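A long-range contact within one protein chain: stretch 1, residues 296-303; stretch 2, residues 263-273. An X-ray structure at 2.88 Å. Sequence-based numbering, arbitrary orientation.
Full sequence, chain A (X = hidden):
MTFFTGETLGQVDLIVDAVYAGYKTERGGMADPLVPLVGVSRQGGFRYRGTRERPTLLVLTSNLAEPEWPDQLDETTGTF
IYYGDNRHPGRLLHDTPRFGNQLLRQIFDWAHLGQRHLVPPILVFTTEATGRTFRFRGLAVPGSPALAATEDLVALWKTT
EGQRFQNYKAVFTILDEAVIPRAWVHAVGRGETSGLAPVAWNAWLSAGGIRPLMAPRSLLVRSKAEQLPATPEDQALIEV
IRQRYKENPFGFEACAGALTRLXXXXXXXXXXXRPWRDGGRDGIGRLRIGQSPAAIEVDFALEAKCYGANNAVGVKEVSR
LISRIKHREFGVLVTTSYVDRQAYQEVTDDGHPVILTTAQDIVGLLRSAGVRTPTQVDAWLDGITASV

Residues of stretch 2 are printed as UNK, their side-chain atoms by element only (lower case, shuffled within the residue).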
# COMPACT_ATOMS: atom_id res chain seq x y z
N ILE A 296 6.58 -4.78 -5.49
CA ILE A 296 6.50 -6.19 -5.13
C ILE A 296 5.06 -6.59 -4.90
O ILE A 296 4.19 -5.73 -4.77
CB ILE A 296 7.32 -6.52 -3.87
CG1 ILE A 296 6.84 -5.70 -2.68
CG2 ILE A 296 8.80 -6.31 -4.13
CD1 ILE A 296 7.41 -6.15 -1.36
N GLU A 297 4.80 -7.89 -4.86
CA GLU A 297 3.47 -8.37 -4.50
C GLU A 297 3.51 -9.05 -3.15
O GLU A 297 4.46 -9.77 -2.83
CB GLU A 297 2.92 -9.32 -5.56
CG GLU A 297 2.23 -8.62 -6.72
CD GLU A 297 1.56 -9.60 -7.67
OE1 GLU A 297 1.78 -10.82 -7.51
OE2 GLU A 297 0.83 -9.14 -8.57
N VAL A 298 2.49 -8.81 -2.35
CA VAL A 298 2.34 -9.42 -1.04
C VAL A 298 0.97 -10.07 -1.01
O VAL A 298 0.02 -9.55 -1.59
CB VAL A 298 2.46 -8.38 0.08
CG1 VAL A 298 3.88 -7.83 0.14
CG2 VAL A 298 1.45 -7.25 -0.11
N ASP A 299 0.86 -11.22 -0.36
CA ASP A 299 -0.43 -11.89 -0.29
C ASP A 299 -1.11 -11.65 1.05
O ASP A 299 -0.44 -11.48 2.07
CB ASP A 299 -0.30 -13.39 -0.58
CG ASP A 299 0.85 -14.05 0.18
OD1 ASP A 299 1.36 -13.44 1.14
OD2 ASP A 299 1.24 -15.18 -0.19
N PHE A 300 -2.43 -11.61 1.05
CA PHE A 300 -3.17 -11.50 2.30
C PHE A 300 -4.33 -12.48 2.37
O PHE A 300 -4.85 -12.90 1.35
CB PHE A 300 -3.66 -10.07 2.55
CG PHE A 300 -4.63 -9.58 1.51
CD1 PHE A 300 -4.17 -9.01 0.33
CD2 PHE A 300 -5.99 -9.66 1.72
CE1 PHE A 300 -5.05 -8.55 -0.63
CE2 PHE A 300 -6.88 -9.19 0.76
CZ PHE A 300 -6.41 -8.64 -0.41
N ALA A 301 -4.73 -12.83 3.59
CA ALA A 301 -5.89 -13.70 3.77
C ALA A 301 -7.11 -12.87 4.12
O ALA A 301 -7.03 -11.96 4.94
CB ALA A 301 -5.62 -14.74 4.84
N LEU A 302 -8.24 -13.18 3.50
CA LEU A 302 -9.48 -12.47 3.75
C LEU A 302 -10.41 -13.29 4.65
O LEU A 302 -10.51 -14.51 4.51
CB LEU A 302 -10.18 -12.14 2.43
CG LEU A 302 -11.48 -11.35 2.50
CD1 LEU A 302 -11.27 -10.01 3.17
CD2 LEU A 302 -12.07 -11.16 1.10
N GLU A 303 -11.08 -12.62 5.58
CA GLU A 303 -12.06 -13.27 6.44
C GLU A 303 -13.26 -12.35 6.55
O GLU A 303 -13.12 -11.19 6.92
CB GLU A 303 -11.47 -13.54 7.83
CG GLU A 303 -12.45 -14.19 8.80
CD GLU A 303 -12.65 -15.68 8.56
OE1 GLU A 303 -11.66 -16.38 8.23
OE2 GLU A 303 -13.80 -16.16 8.69
N UNK A 263 -10.71 -0.35 0.11
CA UNK A 263 -9.88 -0.06 1.27
C UNK A 263 -8.39 -0.04 0.94
O UNK A 263 -7.63 0.73 1.57
c UNK A 263 -9.36 -0.90 3.69
c UNK A 263 -10.02 0.16 4.56
c UNK A 263 -9.16 -2.20 4.47
c UNK A 263 -10.15 -1.09 2.39
N UNK A 264 -7.98 -0.83 -0.06
CA UNK A 264 -6.58 -1.18 -0.28
C UNK A 264 -5.94 -0.58 -1.53
O UNK A 264 -6.61 -0.42 -2.55
c UNK A 264 -5.89 -2.45 2.05
c UNK A 264 -6.25 -4.77 1.33
c UNK A 264 -6.41 -2.73 -0.27
c UNK A 264 -6.64 -3.32 1.11
N UNK A 265 -4.64 -0.25 -1.45
CA UNK A 265 -3.90 0.63 -2.35
C UNK A 265 -3.60 0.10 -3.76
O UNK A 265 -2.79 0.68 -4.48
c UNK A 265 -2.72 0.23 -0.27
c UNK A 265 -3.81 -0.76 -0.36
c UNK A 265 -2.59 0.87 -1.60
N UNK A 266 -4.27 -0.97 -4.15
CA UNK A 266 -4.13 -1.52 -5.49
C UNK A 266 -5.54 -1.56 -6.02
O UNK A 266 -6.36 -0.68 -5.73
o UNK A 266 -1.87 -4.31 -6.29
o UNK A 266 -2.66 -2.72 -7.58
c UNK A 266 -2.64 -3.35 -6.50
c UNK A 266 -3.61 -2.96 -5.38
N UNK A 267 -5.81 -2.56 -6.83
CA UNK A 267 -7.12 -3.16 -6.88
C UNK A 267 -6.64 -4.57 -6.50
O UNK A 267 -5.87 -5.18 -7.25
c UNK A 267 -7.39 -1.76 -8.92
c UNK A 267 -7.71 -3.11 -8.30
c UNK A 267 -9.21 -3.32 -8.30
N UNK A 268 -7.01 -5.08 -5.33
CA UNK A 268 -6.45 -6.35 -4.89
C UNK A 268 -6.89 -7.44 -5.87
O UNK A 268 -8.04 -7.44 -6.34
c UNK A 268 -6.89 -6.69 -3.47
N UNK A 269 -5.98 -8.35 -6.19
CA UNK A 269 -6.36 -9.55 -6.93
C UNK A 269 -7.09 -10.47 -5.97
O UNK A 269 -6.69 -10.59 -4.81
c UNK A 269 -5.14 -10.27 -7.49
c UNK A 269 -2.97 -7.35 -8.14
c UNK A 269 -4.65 -8.69 -9.36
c UNK A 269 -4.98 -10.12 -8.99
n UNK A 269 -1.70 -7.09 -7.88
n UNK A 269 -3.29 -8.32 -8.99
n UNK A 269 -3.93 -6.63 -7.56
N UNK A 270 -8.14 -11.13 -6.42
CA UNK A 270 -8.97 -11.92 -5.51
C UNK A 270 -9.20 -13.36 -5.96
O UNK A 270 -9.65 -13.62 -7.08
c UNK A 270 -9.52 -9.97 -3.20
c UNK A 270 -10.30 -11.21 -5.25
c UNK A 270 -10.19 -9.84 -4.56
c UNK A 270 -11.55 -9.19 -4.44
N UNK A 271 -8.87 -14.29 -5.08
CA UNK A 271 -9.24 -15.69 -5.24
C UNK A 271 -10.12 -16.05 -4.05
O UNK A 271 -9.62 -16.35 -2.96
o UNK A 271 -9.53 -18.38 -5.72
c UNK A 271 -8.00 -16.59 -5.29
c UNK A 271 -8.33 -18.01 -5.71
o UNK A 271 -7.38 -18.76 -6.04
N UNK A 272 -11.43 -16.03 -4.26
CA UNK A 272 -12.38 -16.23 -3.18
C UNK A 272 -12.82 -17.68 -3.05
O UNK A 272 -13.42 -18.07 -2.05
c UNK A 272 -14.50 -12.98 -3.19
c UNK A 272 -13.25 -13.83 -3.23
c UNK A 272 -12.40 -13.62 -1.98
c UNK A 272 -13.60 -15.32 -3.38
N UNK A 273 -12.51 -18.48 -4.06
CA UNK A 273 -12.97 -19.86 -4.14
C UNK A 273 -11.84 -20.86 -3.87
O UNK A 273 -11.25 -21.41 -4.80
c UNK A 273 -14.66 -19.11 -5.82
c UNK A 273 -13.59 -20.14 -5.52
o UNK A 273 -12.58 -20.06 -6.54

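Position 263 has four side-chain carbons, forked at the second. It lies out of reach of stretch 1, at the end of a helix. It is Leu 263.

Position 264 has the same four carbons with the same fork. Its CA-to-CB bond points toward stretch 1, and one branch end lies over a face of the Phe 300 ring. This is Leu 264, with CD1 4.2 Å from CZ of Phe 300. It is the first residue to leave helical geometry.

Position 265 has three carbons that close a ring onto the backbone N. It is Pro 265, exposed and without contact.

Position 266 has two carbons, the second carrying two oxygens. Its CA-to-CB bond points toward stretch 1, but the side chain makes no contact. It is Asp 266.

Position 267 has one carbon carrying two more. This beta-branched side chain is out of reach. It is Val 267.

Position 268 has a single side-chain carbon. This CB of position 268 sits 3.7 Å from CZ of Phe 300, at the edge of the ring and near its plane. It is Ala 268.

Position 269 has three carbons, a nitrogen, then a carbon carrying two more nitrogens. The CA-to-CB bond points sideways, but the end of the chain comes nearer, and an end nitrogen meets Glu 297. That guanidinium makes it Arg 269. NH2 of Arg 269 lies 3.3 Å from OE2 of Glu 297, in a salt bridge with a weak hydrogen bond. NH2 of Arg 269 also pairs with OD2 of Asp 266 at 3.2 Å, although the place of that oxygen is less sure.

Position 270 has four carbons, forked at the second. A branch carbon approaches the Phe 300 ring. It is Leu 270, with CD2 4.4 Å from CZ of Phe 300.

Position 271 has two carbons and two oxygens on the second. It is Asp 271, out of reach of stretch 1.

Position 272 has four carbons, forked at the second. A branch carbon meets Leu 302. It is Leu 272, with CD2 4.0 Å from CD2 of Leu 302.

Position 273 has one carbon carrying an oxygen and a carbon. It is also out of reach. It is Thr 273. Its backbone N gives a weak hydrogen bond to OD1 of Asp 271, 3.4 Å away.

The contact is made by side chains. Glu 297, Phe 300 and Leu 302 carry it on stretch 1. The Phe 300 ring reaches three aliphatic side chains through CZ. Leu 302 adds a separate leucine pair. Glu 297 and Arg 269 add a charged link. No backbone hydrogen bond joins the stretches.

Stretch 2 263-273: LLPDVARLDLT
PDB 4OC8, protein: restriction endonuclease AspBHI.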